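Local atomic coordinates of peptidoglycan-binding domain 1 (PDB entry 5NM7), a protein that probably degrades bacterial cell-wall peptidoglycan as a modular endolysin of a Burkholderia phage, joining a peptidoglycan-binding module to a lysozyme-like catalytic one. Residues Y16-L21 and W62-S66; A47-A53 and L75-L80; I115-R119 and G149-G153; K231-A237 and L254-F258. All coordinates share one frame; numbering follows the deposited sequence.

Contact 1 of 4, residues Y16-L21 and W62-S66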
loop_
_atom_site.group_PDB
_atom_site.type_symbol
_atom_site.label_atom_id
_atom_site.label_comp_id
_atom_site.label_asym_id
_atom_site.label_seq_id
_atom_site.Cartn_x
_atom_site.Cartn_y
_atom_site.Cartn_z
ATOM N N TYR A 16 16.750 -9.196 20.023
ATOM C CA TYR A 16 16.916 -10.162 18.943
ATOM C C TYR A 16 17.097 -9.444 17.599
ATOM O O TYR A 16 18.043 -9.694 16.871
ATOM C CB TYR A 16 15.746 -11.138 18.887
ATOM C CG TYR A 16 15.907 -12.173 17.805
ATOM C CD1 TYR A 16 16.863 -13.190 17.931
ATOM C CD2 TYR A 16 15.158 -12.117 16.633
ATOM C CE1 TYR A 16 17.043 -14.138 16.930
ATOM C CE2 TYR A 16 15.328 -13.066 15.627
ATOM C CZ TYR A 16 16.282 -14.068 15.786
ATOM O OH TYR A 16 16.455 -15.006 14.800
ATOM N N LEU A 17 16.249 -8.455 17.329
ATOM C CA LEU A 17 16.442 -7.628 16.126
ATOM C C LEU A 17 17.816 -6.977 16.073
ATOM O O LEU A 17 18.490 -6.997 15.036
ATOM C CB LEU A 17 15.362 -6.534 16.055
ATOM C CG LEU A 17 15.469 -5.550 14.899
ATOM C CD1 LEU A 17 15.188 -6.221 13.552
ATOM C CD2 LEU A 17 14.479 -4.421 15.154
ATOM N N GLN A 18 18.241 -6.383 17.178
ATOM C CA GLN A 18 19.518 -5.674 17.230
ATOM C C GLN A 18 20.678 -6.648 16.917
ATOM O O GLN A 18 21.574 -6.344 16.130
ATOM C CB GLN A 18 19.706 -5.031 18.581
ATOM C CG GLN A 18 18.781 -3.841 18.814
ATOM C CD GLN A 18 18.720 -3.369 20.242
ATOM O OE1 GLN A 18 18.874 -4.145 21.193
ATOM N NE2 GLN A 18 18.475 -2.086 20.410
ATOM N N ARG A 19 20.622 -7.840 17.502
ATOM C CA ARG A 19 21.627 -8.885 17.177
ATOM C C ARG A 19 21.641 -9.255 15.701
ATOM O O ARG A 19 22.726 -9.390 15.112
ATOM C CB ARG A 19 21.413 -10.128 18.038
ATOM C CG ARG A 19 21.778 -9.858 19.484
ATOM C CD ARG A 19 21.922 -11.106 20.335
ATOM N NE ARG A 19 22.597 -10.710 21.577
ATOM C CZ ARG A 19 22.001 -10.463 22.746
ATOM N NH1 ARG A 19 20.685 -10.615 22.903
ATOM N NH2 ARG A 19 22.741 -10.068 23.784
ATOM N N GLN A 20 20.456 -9.387 15.093
ATOM C CA GLN A 20 20.340 -9.714 13.664
ATOM C C GLN A 20 20.905 -8.579 12.800
ATOM O O GLN A 20 21.632 -8.831 11.840
ATOM C CB GLN A 20 18.898 -10.026 13.288
ATOM C CG GLN A 20 18.261 -11.264 13.889
ATOM C CD GLN A 20 18.962 -12.524 13.415
ATOM O OE1 GLN A 20 18.585 -13.110 12.380
ATOM N NE2 GLN A 20 19.991 -12.902 14.087
ATOM N N LEU A 21 20.604 -7.337 13.169
ATOM C CA LEU A 21 21.173 -6.189 12.466
ATOM C C LEU A 21 22.693 -6.160 12.570
ATOM O O LEU A 21 23.377 -5.848 11.593
ATOM C CB LEU A 21 20.577 -4.880 12.975
ATOM C CG LEU A 21 19.065 -4.733 12.701
ATOM C CD1 LEU A 21 18.474 -3.641 13.566
ATOM C CD2 LEU A 21 18.821 -4.429 11.219
ATOM N N TRP A 62 12.073 -8.792 8.260
ATOM C CA TRP A 62 12.408 -10.024 8.991
ATOM C C TRP A 62 12.834 -11.155 8.058
ATOM O O TRP A 62 13.815 -11.867 8.336
ATOM C CB TRP A 62 11.270 -10.494 9.877
ATOM C CG TRP A 62 11.207 -9.797 11.180
ATOM C CD1 TRP A 62 10.191 -9.040 11.650
ATOM C CD2 TRP A 62 12.203 -9.813 12.202
ATOM N NE1 TRP A 62 10.484 -8.579 12.897
ATOM C CE2 TRP A 62 11.709 -9.052 13.273
ATOM C CE3 TRP A 62 13.452 -10.429 12.325
ATOM C CZ2 TRP A 62 12.426 -8.852 14.441
ATOM C CZ3 TRP A 62 14.163 -10.247 13.480
ATOM C CH2 TRP A 62 13.656 -9.460 14.532
ATOM N N SER A 63 12.116 -11.320 6.954
ATOM C CA SER A 63 12.474 -12.334 5.982
ATOM C C SER A 63 13.891 -12.136 5.422
ATOM O O SER A 63 14.659 -13.089 5.326
ATOM C CB SER A 63 11.411 -12.430 4.868
ATOM O OG SER A 63 11.852 -13.328 3.880
ATOM N N THR A 64 14.261 -10.908 5.068
ATOM C CA THR A 64 15.608 -10.652 4.553
ATOM C C THR A 64 16.640 -10.753 5.647
ATOM O O THR A 64 17.746 -11.280 5.455
ATOM C CB THR A 64 15.695 -9.291 3.855
ATOM O OG1 THR A 64 14.668 -9.263 2.850
ATOM C CG2 THR A 64 17.049 -9.115 3.202
ATOM N N LEU A 65 16.257 -10.277 6.809
ATOM C CA LEU A 65 17.197 -10.189 7.882
ATOM C C LEU A 65 17.521 -11.574 8.473
ATOM O O LEU A 65 18.672 -11.821 8.899
ATOM C CB LEU A 65 16.612 -9.232 8.915
ATOM C CG LEU A 65 17.495 -8.766 10.019
ATOM C CD1 LEU A 65 18.741 -8.084 9.490
ATOM C CD2 LEU A 65 16.669 -7.839 10.882
ATOM N N SER A 66 16.549 -12.480 8.450
ATOM C CA SER A 66 16.698 -13.834 9.005
ATOM C C SER A 66 17.119 -14.879 7.981
ATOM O O SER A 66 17.708 -15.903 8.372
ATOM C CB SER A 66 15.403 -14.279 9.685
ATOM O OG SER A 66 14.418 -14.686 8.734
#
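The Trp62 indole takes the methyl CD1 of Leu17 over one face and CG of Gln20 at its edge, while the Tyr16 ring, with Gln20 CG of its own helix over one face, lies beside it. Here helix 12-23 meets helix 59-67 within the helical peptidoglycan-binding module, the axes of 16-21 and 62-66 running 55° apart. Leu17 carries CG anti to its backbone N (chi1 177°), which brings CD1 over the indole, 4.1 Å from the centroid of the Trp62 six-membered ring, a CH-pi contact. Tyr16 and Trp62 do not form a full stack: their planes are only 20° apart, but the rings are slid apart and barely overlap, with CD2 of Tyr16 reaching CH2 of Trp62 at 3.7 Å. Both aromatic residues meet Tyr2, whose OH bonds to Tyr16 OH, and Trp62 NE1 bonds to the backbone O of Lys3, which fixes how the indole is rotated.

Beyond the rings, Leu65 packs between the helices. Its CD2 presses on Leu17 CD1 at 3.5 Å, tighter than usual for two carbons, and its CG meets CB of Gln20 at 3.8 Å. Leu21 CD2 approaches Leu65 CD1 crosswise, and Phe45 of helix 36-48 packs on both leucines, so the third helix joins the same core. The Trp62 carbonyl O is gripped twice, by Ser66 N at 2.8 Å and Ser66 OG at 2.9 Å, from opposite faces of its plane.

Contact 2 of 4, residues A47-A53 and L75-L80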
loop_
_atom_site.group_PDB
_atom_site.type_symbol
_atom_site.label_atom_id
_atom_site.label_comp_id
_atom_site.label_asym_id
_atom_site.label_seq_id
_atom_site.Cartn_x
_atom_site.Cartn_y
_atom_site.Cartn_z
ATOM N N ALA A 47 17.719 -0.264 2.996
ATOM C CA ALA A 47 18.182 0.460 1.808
ATOM C C ALA A 47 19.195 -0.345 1.052
ATOM O O ALA A 47 19.113 -0.460 -0.165
ATOM C CB ALA A 47 18.755 1.821 2.183
ATOM N N THR A 48 20.124 -0.958 1.777
ATOM C CA THR A 48 21.219 -1.681 1.145
ATOM C C THR A 48 20.801 -3.056 0.624
ATOM O O THR A 48 21.455 -3.560 -0.264
ATOM C CB THR A 48 22.436 -1.799 2.067
ATOM O OG1 THR A 48 22.088 -2.500 3.250
ATOM C CG2 THR A 48 22.958 -0.426 2.432
ATOM N N HIS A 49 19.699 -3.626 1.109
ATOM C CA HIS A 49 19.214 -4.943 0.650
ATOM C C HIS A 49 17.966 -4.907 -0.266
ATOM O O HIS A 49 17.294 -5.918 -0.417
ATOM C CB HIS A 49 18.954 -5.842 1.850
ATOM C CG HIS A 49 20.189 -6.181 2.601
ATOM N ND1 HIS A 49 20.831 -5.279 3.421
ATOM C CD2 HIS A 49 20.924 -7.315 2.633
ATOM C CE1 HIS A 49 21.910 -5.845 3.928
ATOM N NE2 HIS A 49 21.974 -7.086 3.487
ATOM N N GLY A 50 17.659 -3.757 -0.848
ATOM C CA GLY A 50 16.532 -3.631 -1.780
ATOM C C GLY A 50 15.156 -3.721 -1.148
ATOM O O GLY A 50 14.214 -4.232 -1.759
ATOM N N LEU A 51 15.038 -3.289 0.103
ATOM C CA LEU A 51 13.754 -3.189 0.762
ATOM C C LEU A 51 13.357 -1.716 0.734
ATOM O O LEU A 51 14.172 -0.842 0.496
ATOM C CB LEU A 51 13.842 -3.652 2.214
ATOM C CG LEU A 51 14.087 -5.144 2.478
ATOM C CD1 LEU A 51 14.689 -5.342 3.846
ATOM C CD2 LEU A 51 12.785 -5.896 2.461
ATOM N N VAL A 52 12.117 -1.456 1.062
ATOM C CA VAL A 52 11.708 -0.076 1.350
ATOM C C VAL A 52 12.284 0.367 2.708
ATOM O O VAL A 52 12.035 -0.279 3.725
ATOM C CB VAL A 52 10.182 0.029 1.337
ATOM C CG1 VAL A 52 9.720 1.367 1.897
ATOM C CG2 VAL A 52 9.695 -0.180 -0.096
ATOM N N ALA A 53 13.018 1.481 2.695
ATOM C CA ALA A 53 13.694 1.983 3.901
ATOM C C ALA A 53 12.745 2.833 4.705
ATOM O O ALA A 53 12.729 4.071 4.575
ATOM C CB ALA A 53 14.945 2.741 3.549
ATOM N N LEU A 75 7.921 -4.082 -3.304
ATOM C CA LEU A 75 8.377 -2.749 -3.599
ATOM C C LEU A 75 9.763 -2.509 -3.036
ATOM O O LEU A 75 10.102 -2.998 -1.959
ATOM C CB LEU A 75 7.387 -1.733 -2.983
ATOM C CG LEU A 75 7.255 -0.385 -3.641
ATOM C CD1 LEU A 75 6.662 -0.540 -5.046
ATOM C CD2 LEU A 75 6.407 0.545 -2.790
ATOM N N THR A 76 10.563 -1.747 -3.770
ATOM C CA THR A 76 11.904 -1.304 -3.333
ATOM C C THR A 76 11.990 0.221 -3.151
ATOM O O THR A 76 11.147 0.945 -3.654
ATOM C CB THR A 76 12.955 -1.738 -4.358
ATOM O OG1 THR A 76 12.842 -0.921 -5.540
ATOM C CG2 THR A 76 12.801 -3.228 -4.759
ATOM N N ASP A 77 13.048 0.699 -2.492
ATOM C CA ASP A 77 13.351 2.139 -2.412
ATOM C C ASP A 77 13.369 2.792 -3.778
ATOM O O ASP A 77 12.850 3.905 -3.953
ATOM C CB ASP A 77 14.732 2.415 -1.796
ATOM C CG ASP A 77 14.691 2.571 -0.325
ATOM O OD1 ASP A 77 13.581 2.688 0.262
ATOM O OD2 ASP A 77 15.806 2.579 0.264
ATOM N N ALA A 78 13.972 2.093 -4.745
ATOM C CA ALA A 78 14.110 2.625 -6.090
ATOM C C ALA A 78 12.754 2.839 -6.743
ATOM O O ALA A 78 12.593 3.795 -7.515
ATOM C CB ALA A 78 14.969 1.733 -6.968
ATOM N N ASP A 79 11.788 1.965 -6.472
ATOM C CA ASP A 79 10.430 2.207 -6.953
ATOM C C ASP A 79 9.852 3.500 -6.393
ATOM O O ASP A 79 9.121 4.200 -7.105
ATOM C CB ASP A 79 9.485 1.059 -6.609
ATOM C CG ASP A 79 9.895 -0.248 -7.240
ATOM O OD1 ASP A 79 10.254 -0.246 -8.463
ATOM O OD2 ASP A 79 9.860 -1.269 -6.514
ATOM N N LEU A 80 10.131 3.800 -5.122
ATOM C CA LEU A 80 9.617 5.052 -4.523
ATOM C C LEU A 80 10.268 6.260 -5.153
ATOM O O LEU A 80 9.592 7.281 -5.388
ATOM C CB LEU A 80 9.805 5.073 -2.994
ATOM C CG LEU A 80 8.990 3.975 -2.282
ATOM C CD1 LEU A 80 9.240 4.065 -0.776
ATOM C CD2 LEU A 80 7.505 4.042 -2.566
HETATM O O HOH W 1 11.736 -5.177 -1.559
#
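Leu75, the first residue of 75-80, meets Val52 through its backbone and its CB: Val52 CG2 sits 3.4 Å from Leu75 O and 4.0 Å from Leu75 CB. That same carbonyl also accepts from a water, which bridges to Gly50 O and so ties the two loops together through solvent.

Next comes Thr76, at the N-cap of helix 77-87. Its CG2 rests against Gly50 O, while OG1 stands between the backbone N and the carbonyl carbon (chi1 73°), turned to accept from Asp79 N at 3.2 Å. In return Thr76 N donates to Asp79 OD2 at 2.9 Å, a nearly straight bond of 166°.

Asp77 carries the direct link between the segments. Ala53 N donates to its OD1 at 2.8 Å, with a 168° angle at the hydrogen, arriving on the syn side but out of the carboxylate plane. OD2 of Asp77 lies against Ala53 CB at 3.4 Å and the CA of Ala47, so the carboxylate is wedged between the end of helix 36-48 and the loop that follows. Its second partner is Arg95 of helix 91-101, which salt-bridges OD1.

Asp79 belongs to a pocket holding a bound glycine, with Arg86 and Glu212 among the other residues lining it.

One residue on, Leu80 CD1 crosses Val52 CG1 at 3.8 Å, beside Asn98 of helix 91-101.

The reciprocal bonds of Thr76 and Asp79 are those of a capping box, which here starts helix 77-87 against the peptidoglycan-binding module.

Contact 3 of 4, residues I115-R119 and G149-G153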
loop_
_atom_site.group_PDB
_atom_site.type_symbol
_atom_site.label_atom_id
_atom_site.label_comp_id
_atom_site.label_asym_id
_atom_site.label_seq_id
_atom_site.Cartn_x
_atom_site.Cartn_y
_atom_site.Cartn_z
ATOM N N ILE A 115 -7.344 -7.557 -2.447
ATOM C CA ILE A 115 -8.539 -6.979 -3.080
ATOM C C ILE A 115 -9.612 -6.706 -2.083
ATOM O O ILE A 115 -9.645 -7.277 -0.991
ATOM C CB ILE A 115 -9.125 -7.881 -4.205
ATOM C CG1 ILE A 115 -9.432 -9.279 -3.679
ATOM C CG2 ILE A 115 -8.195 -7.943 -5.381
ATOM C CD1 ILE A 115 -10.396 -10.027 -4.539
ATOM N N LEU A 116 -10.536 -5.823 -2.472
ATOM C CA LEU A 116 -11.796 -5.665 -1.781
ATOM C C LEU A 116 -12.857 -5.424 -2.820
ATOM O O LEU A 116 -12.763 -4.484 -3.625
ATOM C CB LEU A 116 -11.778 -4.513 -0.768
ATOM C CG LEU A 116 -12.922 -4.508 0.248
ATOM C CD1 LEU A 116 -12.754 -5.662 1.235
ATOM C CD2 LEU A 116 -12.949 -3.191 1.015
ATOM N N TYR A 117 -13.841 -6.314 -2.851
ATOM C CA TYR A 117 -14.922 -6.221 -3.807
ATOM C C TYR A 117 -16.058 -5.345 -3.246
ATOM O O TYR A 117 -16.391 -5.462 -2.067
ATOM C CB TYR A 117 -15.400 -7.639 -4.138
ATOM C CG TYR A 117 -16.681 -7.644 -4.936
ATOM C CD1 TYR A 117 -17.886 -7.835 -4.307
ATOM C CD2 TYR A 117 -16.671 -7.402 -6.307
ATOM C CE1 TYR A 117 -19.072 -7.803 -5.002
ATOM C CE2 TYR A 117 -17.850 -7.368 -7.014
ATOM C CZ TYR A 117 -19.043 -7.584 -6.352
ATOM O OH TYR A 117 -20.249 -7.547 -7.028
ATOM N N GLU A 118 -16.576 -4.436 -4.081
ATOM C CA GLU A 118 -17.515 -3.391 -3.677
ATOM C C GLU A 118 -18.841 -3.581 -4.416
ATOM O O GLU A 118 -18.988 -3.181 -5.585
ATOM C CB GLU A 118 -16.953 -2.007 -4.002
ATOM C CG GLU A 118 -15.628 -1.666 -3.313
ATOM C CD GLU A 118 -15.781 -1.322 -1.846
ATOM O OE1 GLU A 118 -16.898 -1.386 -1.330
ATOM O OE2 GLU A 118 -14.756 -0.980 -1.213
ATOM N N ARG A 119 -19.785 -4.217 -3.730
ATOM C CA ARG A 119 -21.067 -4.588 -4.316
ATOM C C ARG A 119 -21.890 -3.404 -4.784
ATOM O O ARG A 119 -22.671 -3.530 -5.734
ATOM C CB ARG A 119 -21.885 -5.413 -3.337
ATOM C CG ARG A 119 -22.290 -4.687 -2.082
ATOM C CD ARG A 119 -23.069 -5.604 -1.191
ATOM N NE ARG A 119 -23.539 -4.916 -0.011
ATOM C CZ ARG A 119 -24.003 -5.509 1.085
ATOM N NH1 ARG A 119 -24.114 -6.843 1.153
ATOM N NH2 ARG A 119 -24.344 -4.759 2.122
ATOM N N GLY A 149 -20.975 -2.693 1.539
ATOM C CA GLY A 149 -20.595 -3.693 2.520
ATOM C C GLY A 149 -20.677 -5.123 2.027
ATOM O O GLY A 149 -20.612 -5.356 0.838
ATOM N N GLY A 150 -20.839 -6.047 2.980
ATOM C CA GLY A 150 -20.847 -7.494 2.711
ATOM C C GLY A 150 -19.438 -8.056 2.611
ATOM O O GLY A 150 -19.251 -9.206 2.229
ATOM N N TYR A 151 -18.431 -7.268 2.969
ATOM C CA TYR A 151 -17.031 -7.670 2.830
ATOM C C TYR A 151 -16.686 -8.911 3.634
ATOM O O TYR A 151 -17.118 -9.060 4.791
ATOM C CB TYR A 151 -16.080 -6.564 3.310
ATOM C CG TYR A 151 -16.375 -5.204 2.727
ATOM C CD1 TYR A 151 -16.284 -4.978 1.359
ATOM C CD2 TYR A 151 -16.767 -4.151 3.554
ATOM C CE1 TYR A 151 -16.555 -3.722 0.823
ATOM C CE2 TYR A 151 -17.038 -2.895 3.039
ATOM C CZ TYR A 151 -16.956 -2.687 1.673
ATOM O OH TYR A 151 -17.205 -1.433 1.182
ATOM N N ALA A 152 -15.853 -9.764 3.049
ATOM C CA ALA A 152 -15.279 -10.917 3.775
ATOM C C ALA A 152 -13.859 -10.626 4.221
ATOM O O ALA A 152 -13.505 -10.893 5.350
ATOM C CB ALA A 152 -15.300 -12.154 2.901
ATOM N N GLY A 153 -13.052 -10.111 3.313
ATOM C CA GLY A 153 -11.654 -9.838 3.531
ATOM C C GLY A 153 -10.720 -10.967 3.159
ATOM O O GLY A 153 -11.115 -12.134 3.106
HETATM O O HOH W 2 -19.005 -5.517 -1.238
HETATM O O HOH W 3 -19.626 -2.421 -0.989
#
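Tyr151 lays its ring against Leu116 and reaches Glu118 with its hydroxyl, joining the loop before helix 156-167 to strand 115-117, an outermost strand of the small antiparallel sheet in the lysozyme-like domain. Leu116 comes over one face of the ring: its CD2 is 4.0 Å from the Tyr151 centroid and 24° off the ring normal, a CH-pi contact, and its CG is 3.6 Å from Tyr151 CD1. Gly149 CA, from the tyrosine's own segment, lies on the opposite face, so the ring is sandwiched. At the edge, in the ring plane, stand Tyr117 O, 3.4 Å from Tyr151 CE1, and Glu118 OE1.

The glutamate chain bends at chi2 (-76°), which brings its carboxylate round to the phenol with the two planes almost perpendicular. Glu118 is also the N-cap residue of helix 119-128, so the tyrosine grips the junction between strand and helix.

Arg119 contributes by a different geometry. Its extended chain carries the guanidinium alongside the glycine backbone, with Gly149 O and Gly150 N both over one face. The approach of Arg119 NE to Gly149 O has too poor an angle for a hydrogen bond; NE instead donates to Lys147 O, and NH2 to Arg148 O. One water knits the backbones together, donating to Tyr117 O and to Gly149 O and accepting from Arg119 N. A second accepts from Gly149 N and donates to Glu118 OE1, the same oxygen that accepts from Tyr151 OH at 2.5 Å through its syn lone pair.

Contact 4 of 4, residues K231-A237 and L254-F258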
loop_
_atom_site.group_PDB
_atom_site.type_symbol
_atom_site.label_atom_id
_atom_site.label_comp_id
_atom_site.label_asym_id
_atom_site.label_seq_id
_atom_site.Cartn_x
_atom_site.Cartn_y
_atom_site.Cartn_z
ATOM N N LYS A 231 2.375 19.323 0.098
ATOM C CA LYS A 231 2.345 18.703 1.418
ATOM C C LYS A 231 1.171 19.165 2.252
ATOM O O LYS A 231 1.302 19.452 3.458
ATOM C CB LYS A 231 3.671 18.915 2.147
ATOM C CG LYS A 231 4.896 18.406 1.413
ATOM C CD LYS A 231 5.620 19.559 0.713
ATOM C CE LYS A 231 7.117 19.417 0.786
ATOM N NZ LYS A 231 7.791 20.565 0.111
ATOM N N LYS A 232 0.024 19.318 1.615
ATOM C CA LYS A 232 -1.204 19.708 2.300
ATOM C C LYS A 232 -1.840 18.398 2.749
ATOM O O LYS A 232 -2.720 17.826 2.089
ATOM C CB LYS A 232 -2.135 20.494 1.408
ATOM C CG LYS A 232 -1.611 21.851 0.988
ATOM C CD LYS A 232 -2.752 22.551 0.250
ATOM C CE LYS A 232 -2.400 23.807 -0.479
ATOM N NZ LYS A 232 -1.017 24.229 -0.287
ATOM N N TRP A 233 -1.395 17.919 3.897
ATOM C CA TRP A 233 -1.701 16.513 4.272
ATOM C C TRP A 233 -3.134 16.264 4.599
ATOM O O TRP A 233 -3.694 15.245 4.196
ATOM C CB TRP A 233 -0.820 16.088 5.418
ATOM C CG TRP A 233 0.605 16.148 5.075
ATOM C CD1 TRP A 233 1.533 16.948 5.662
ATOM C CD2 TRP A 233 1.297 15.413 4.060
ATOM N NE1 TRP A 233 2.750 16.745 5.097
ATOM C CE2 TRP A 233 2.647 15.821 4.101
ATOM C CE3 TRP A 233 0.912 14.474 3.123
ATOM C CZ2 TRP A 233 3.614 15.319 3.242
ATOM C CZ3 TRP A 233 1.883 13.972 2.255
ATOM C CH2 TRP A 233 3.222 14.379 2.347
ATOM N N ALA A 234 -3.783 17.230 5.259
ATOM C CA ALA A 234 -5.189 17.045 5.592
ATOM C C ALA A 234 -6.020 17.059 4.331
ATOM O O ALA A 234 -6.947 16.270 4.182
ATOM C CB ALA A 234 -5.663 18.117 6.577
ATOM N N LYS A 235 -5.695 17.980 3.416
ATOM C CA LYS A 235 -6.414 18.042 2.147
ATOM C C LYS A 235 -6.185 16.761 1.308
ATOM O O LYS A 235 -7.136 16.190 0.823
ATOM C CB LYS A 235 -5.978 19.275 1.358
ATOM C CG LYS A 235 -6.619 19.412 0.007
ATOM C CD LYS A 235 -8.122 19.323 0.102
ATOM N N PHE A 236 -4.948 16.323 1.223
ATOM C CA PHE A 236 -4.652 15.092 0.497
ATOM C C PHE A 236 -5.426 13.931 1.128
ATOM O O PHE A 236 -6.058 13.147 0.416
ATOM C CB PHE A 236 -3.193 14.752 0.482
ATOM C CG PHE A 236 -2.915 13.421 -0.161
ATOM C CD1 PHE A 236 -2.780 12.292 0.632
ATOM C CD2 PHE A 236 -2.824 13.304 -1.531
ATOM C CE1 PHE A 236 -2.597 11.058 0.034
ATOM C CE2 PHE A 236 -2.598 12.074 -2.133
ATOM C CZ PHE A 236 -2.477 10.952 -1.335
ATOM N N ALA A 237 -5.382 13.824 2.451
ATOM C CA ALA A 237 -6.045 12.731 3.121
ATOM C C ALA A 237 -7.548 12.794 2.905
ATOM O O ALA A 237 -8.194 11.789 2.660
ATOM C CB ALA A 237 -5.685 12.703 4.597
ATOM N N LEU A 254 0.528 11.222 7.990
ATOM C CA LEU A 254 1.259 11.670 6.821
ATOM C C LEU A 254 2.230 12.785 7.198
ATOM O O LEU A 254 3.400 12.719 6.848
ATOM C CB LEU A 254 0.322 12.178 5.720
ATOM C CG LEU A 254 -0.419 11.058 4.977
ATOM C CD1 LEU A 254 -1.614 11.616 4.224
ATOM C CD2 LEU A 254 0.536 10.361 4.053
ATOM N N GLU A 255 1.711 13.757 7.918
ATOM C CA GLU A 255 2.517 14.948 8.338
ATOM C C GLU A 255 3.731 14.539 9.123
ATOM O O GLU A 255 4.872 14.886 8.782
ATOM C CB GLU A 255 1.636 15.906 9.130
ATOM C CG GLU A 255 2.264 17.146 9.806
ATOM C CD GLU A 255 1.430 17.594 11.015
ATOM O OE1 GLU A 255 0.159 17.473 11.079
ATOM O OE2 GLU A 255 2.063 18.087 11.940
ATOM N N ARG A 256 3.515 13.705 10.131
ATOM C CA ARG A 256 4.614 13.263 10.979
ATOM C C ARG A 256 5.573 12.280 10.315
ATOM O O ARG A 256 6.779 12.352 10.521
ATOM C CB ARG A 256 4.049 12.813 12.349
ATOM C CG ARG A 256 3.166 13.944 12.906
ATOM C CD ARG A 256 3.204 14.153 14.390
ATOM N NE ARG A 256 2.313 15.272 14.748
ATOM C CZ ARG A 256 1.688 15.429 15.916
ATOM N NH1 ARG A 256 1.814 14.537 16.898
ATOM N NH2 ARG A 256 0.910 16.486 16.095
ATOM N N ALA A 257 5.085 11.425 9.408
ATOM C CA ALA A 257 5.959 10.613 8.587
ATOM C C ALA A 257 6.872 11.431 7.680
ATOM O O ALA A 257 8.058 11.142 7.550
ATOM C CB ALA A 257 5.152 9.616 7.735
ATOM N N PHE A 258 6.274 12.420 7.028
ATOM C CA PHE A 258 6.997 13.325 6.149
ATOM C C PHE A 258 8.120 14.037 6.914
ATOM O O PHE A 258 9.252 14.086 6.426
ATOM C CB PHE A 258 6.055 14.379 5.561
ATOM C CG PHE A 258 6.790 15.467 4.813
ATOM C CD1 PHE A 258 7.365 15.220 3.563
ATOM C CD2 PHE A 258 6.947 16.719 5.383
ATOM C CE1 PHE A 258 8.067 16.207 2.879
ATOM C CE2 PHE A 258 7.674 17.704 4.721
ATOM C CZ PHE A 258 8.231 17.453 3.472
#
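With CG anti to its carbonyl carbon (chi1 -61°), Trp233 lays its indole against helix 250-265, while Phe258, its CG anti to the backbone N (chi1 171°), brings its ring up to the benzo end of that indole. These side chains join two successive helices, 233-241 and 250-265, of the lysozyme-like domain in a helix-loop-helix unit; the N-to-C directions of 233-237 and 254-258 lie 126° apart.

Most of the contact is made over one indole face. Leu254 CB comes within 3.5 Å of Trp233 CE3, and Glu255 CA is 3.8 Å from the centroid of the Trp233 five-membered ring, a CH-pi contact made by the backbone of the helix. The other indole face takes Lys231 O, from the tryptophan's own segment. Phe258 meets the indole obliquely, neither as a stack nor edge to face: its CB touches Trp233 CZ2 at 3.5 Å, and the ring centroids are 5.6 Å apart.

One turn further along helix 233-241, Leu254 CD1 reaches the edge of the Phe236 ring, 3.8 Å from Phe236 CD1, and also approaches Ala237 CB. Leu254 packs on Val100 of helix 91-101 as well, and Ala93 of that helix touches Trp233, so a third helix closes over the junction.

Lys231, the C-prime residue of the Schellman motif ending helix 222-229, has a bent chain that carries its ammonium to a salt bridge with Asp90. On the way its methylenes cross Phe258: CG stands over the ring face, 4.2 Å from the centroid, and Lys231 CE touches Phe258 CZ at 3.5 Å.

From the N terminus, contact 1 closes the first loop, bringing helix 59-67 back to helix 12-23 around the intervening helix 36-48. Contact 2 opens within that loop, at 47-53, and closes beyond it at 75-80, so the two cross in sequence; they also touch in space, through Thr64 against Leu51 and His49. Contact 2 thereby ties the peptidoglycan-binding module to helix 77-87. Contacts 3 and 4 follow in series inside the N-acetylmuramidase region: 115-119 with 149-153 closes a loop containing helix 119-128, and 231-237 with 254-258 closes a shorter one. Their centres lie about 27 Å apart, while contacts 2 and 3 stand on opposite sides of the chain's centre.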